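Local coordinates for protein adhesin competence repressor (Streptococcus pyogenes serotype M3, PDB 5JLU) that represses transcription in response to zinc, acting as a dimeric DNA-binding regulator of the MarR family with a winged helix-turn-helix in each subunit, at residues D59-L64 with A69-A74. Numbering follows the deposited sequence.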
loop_
_atom_site.group_PDB
_atom_site.type_symbol
_atom_site.label_atom_id
_atom_site.label_comp_id
_atom_site.label_asym_id
_atom_site.label_seq_id
_atom_site.Cartn_x
_atom_site.Cartn_y
_atom_site.Cartn_z
ATOM N N ASP A 59 -3.836 -21.988 -5.568
ATOM C CA ASP A 59 -2.547 -21.537 -6.157
ATOM C C ASP A 59 -2.417 -20.021 -5.991
ATOM O O ASP A 59 -1.368 -19.540 -5.718
ATOM C CB ASP A 59 -2.483 -21.778 -7.646
ATOM C CG ASP A 59 -2.522 -23.278 -8.035
ATOM O OD1 ASP A 59 -1.910 -24.071 -7.284
ATOM O OD2 ASP A 59 -3.168 -23.634 -9.087
ATOM N N LEU A 60 -3.516 -19.294 -6.224
ATOM C CA LEU A 60 -3.557 -17.826 -6.133
ATOM C C LEU A 60 -3.314 -17.411 -4.750
ATOM O O LEU A 60 -2.535 -16.507 -4.552
ATOM C CB LEU A 60 -4.932 -17.281 -6.586
ATOM C CG LEU A 60 -5.156 -17.415 -8.115
ATOM C CD1 LEU A 60 -6.630 -17.171 -8.510
ATOM C CD2 LEU A 60 -4.232 -16.487 -8.900
ATOM N N ALA A 61 -3.970 -18.041 -3.763
ATOM C CA ALA A 61 -3.735 -17.635 -2.403
ATOM C C ALA A 61 -2.279 -17.798 -1.954
ATOM O O ALA A 61 -1.741 -16.906 -1.282
ATOM C CB ALA A 61 -4.655 -18.327 -1.430
ATOM N N LYS A 62 -1.702 -18.925 -2.315
ATOM C CA LYS A 62 -0.290 -19.242 -2.054
ATOM C C LYS A 62 0.621 -18.275 -2.752
ATOM O O LYS A 62 1.435 -17.670 -2.132
ATOM C CB LYS A 62 0.055 -20.645 -2.595
ATOM C CG LYS A 62 -0.381 -21.813 -1.725
ATOM C CD LYS A 62 0.375 -23.079 -2.159
ATOM C CE LYS A 62 -0.222 -24.361 -1.591
ATOM N NZ LYS A 62 0.102 -25.488 -2.513
ATOM N N ALA A 63 0.487 -18.128 -4.069
ATOM C CA ALA A 63 1.304 -17.159 -4.813
ATOM C C ALA A 63 1.234 -15.709 -4.271
ATOM O O ALA A 63 2.239 -15.036 -4.257
ATOM C CB ALA A 63 0.941 -17.206 -6.270
ATOM N N LEU A 64 0.066 -15.260 -3.785
ATOM C CA LEU A 64 -0.056 -13.888 -3.266
ATOM C C LEU A 64 0.092 -13.835 -1.751
ATOM O O LEU A 64 0.017 -12.778 -1.200
ATOM C CB LEU A 64 -1.440 -13.297 -3.627
ATOM C CG LEU A 64 -1.698 -13.166 -5.141
ATOM C CD1 LEU A 64 -3.137 -12.802 -5.311
ATOM C CD2 LEU A 64 -0.821 -12.100 -5.770
ATOM N N ALA A 69 -9.955 -17.275 1.523
ATOM C CA ALA A 69 -11.240 -16.580 1.590
ATOM C C ALA A 69 -11.150 -15.155 0.962
ATOM O O ALA A 69 -12.093 -14.683 0.333
ATOM C CB ALA A 69 -11.762 -16.558 3.038
ATOM N N ALA A 70 -10.012 -14.487 1.102
ATOM C CA ALA A 70 -9.772 -13.201 0.431
ATOM C C ALA A 70 -9.735 -13.435 -1.093
ATOM O O ALA A 70 -10.236 -12.638 -1.849
ATOM C CB ALA A 70 -8.473 -12.546 0.923
ATOM N N VAL A 71 -9.191 -14.567 -1.528
ATOM C CA VAL A 71 -9.156 -14.858 -2.961
ATOM C C VAL A 71 -10.565 -15.122 -3.489
ATOM O O VAL A 71 -10.900 -14.601 -4.514
ATOM C CB VAL A 71 -8.237 -16.033 -3.332
ATOM C CG1 VAL A 71 -8.361 -16.349 -4.818
ATOM C CG2 VAL A 71 -6.770 -15.686 -2.998
ATOM N N THR A 72 -11.346 -15.950 -2.805
ATOM C CA THR A 72 -12.731 -16.294 -3.157
ATOM C C THR A 72 -13.595 -15.049 -3.262
ATOM O O THR A 72 -14.377 -14.906 -4.182
ATOM C CB THR A 72 -13.334 -17.214 -2.059
ATOM O OG1 THR A 72 -12.605 -18.438 -2.057
ATOM C CG2 THR A 72 -14.832 -17.584 -2.332
ATOM N N LYS A 73 -13.439 -14.157 -2.312
ATOM C CA LYS A 73 -14.091 -12.859 -2.352
ATOM C C LYS A 73 -13.690 -12.005 -3.610
ATOM O O LYS A 73 -14.541 -11.576 -4.367
ATOM C CB LYS A 73 -13.790 -12.139 -1.034
ATOM C CG LYS A 73 -14.622 -10.895 -0.788
ATOM C CD LYS A 73 -15.290 -10.932 0.603
ATOM C CE LYS A 73 -16.319 -9.817 0.770
ATOM N NZ LYS A 73 -15.683 -8.500 0.480
ATOM N N ALA A 74 -12.399 -11.825 -3.848
ATOM C CA ALA A 74 -11.913 -11.080 -5.011
ATOM C C ALA A 74 -12.346 -11.706 -6.332
ATOM O O ALA A 74 -12.766 -10.996 -7.243
ATOM C CB ALA A 74 -10.398 -11.010 -5.000
#
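Thr72 OG1, one residue along from the Val71 that packs against Leu60 and Ala61, lies within hydrogen-bonding distance of Gln68 O, one turn back in its own helix, and of Asn57 OD1 at the start of the partner helix. Its single hydrogen cannot serve both acceptors fully: either they share it, or the Asn57 amide is turned the other way round, with ND2 donating. Threonine suits the place because its short hydroxyl lies close to both, a polar tie beside an otherwise apolar interface.

The apolar part rests on Val71, whose two methyl branches divide the work. With CG1 anti to the backbone N (chi1 175°), CG2 is held beside that N and meets Ala61, lying 3.7 Å from Ala61 CB and equally far from Ala61 CA. The other branch goes to Leu60: Val71 CG1 is 4.0 Å from Leu60 CB and slightly farther from Leu60 CD1, and the two side chains cross at about a right angle. Ala61 fits because its single methyl lets valine come up to the backbone, with Ala61 CA and Val71 CA only 6.1 Å apart. Leucine, being longer, carries the apolar surface on to Ile75, one turn beyond Val71.

This is the core of a helix-turn-helix, in which helix 68-80 corresponds to the recognition helix of MarR proteins. Helix 41-52 flanks the pair: Leu64 packs on Leu49 and on the zinc ligand His45, while Ala74 touches Ile46. Leu64 also meets Leu20 of the second subunit. Strand 55-56 leads into helix 57-64, and after helix 68-80 come strands 84-88 and 96-100, the wing.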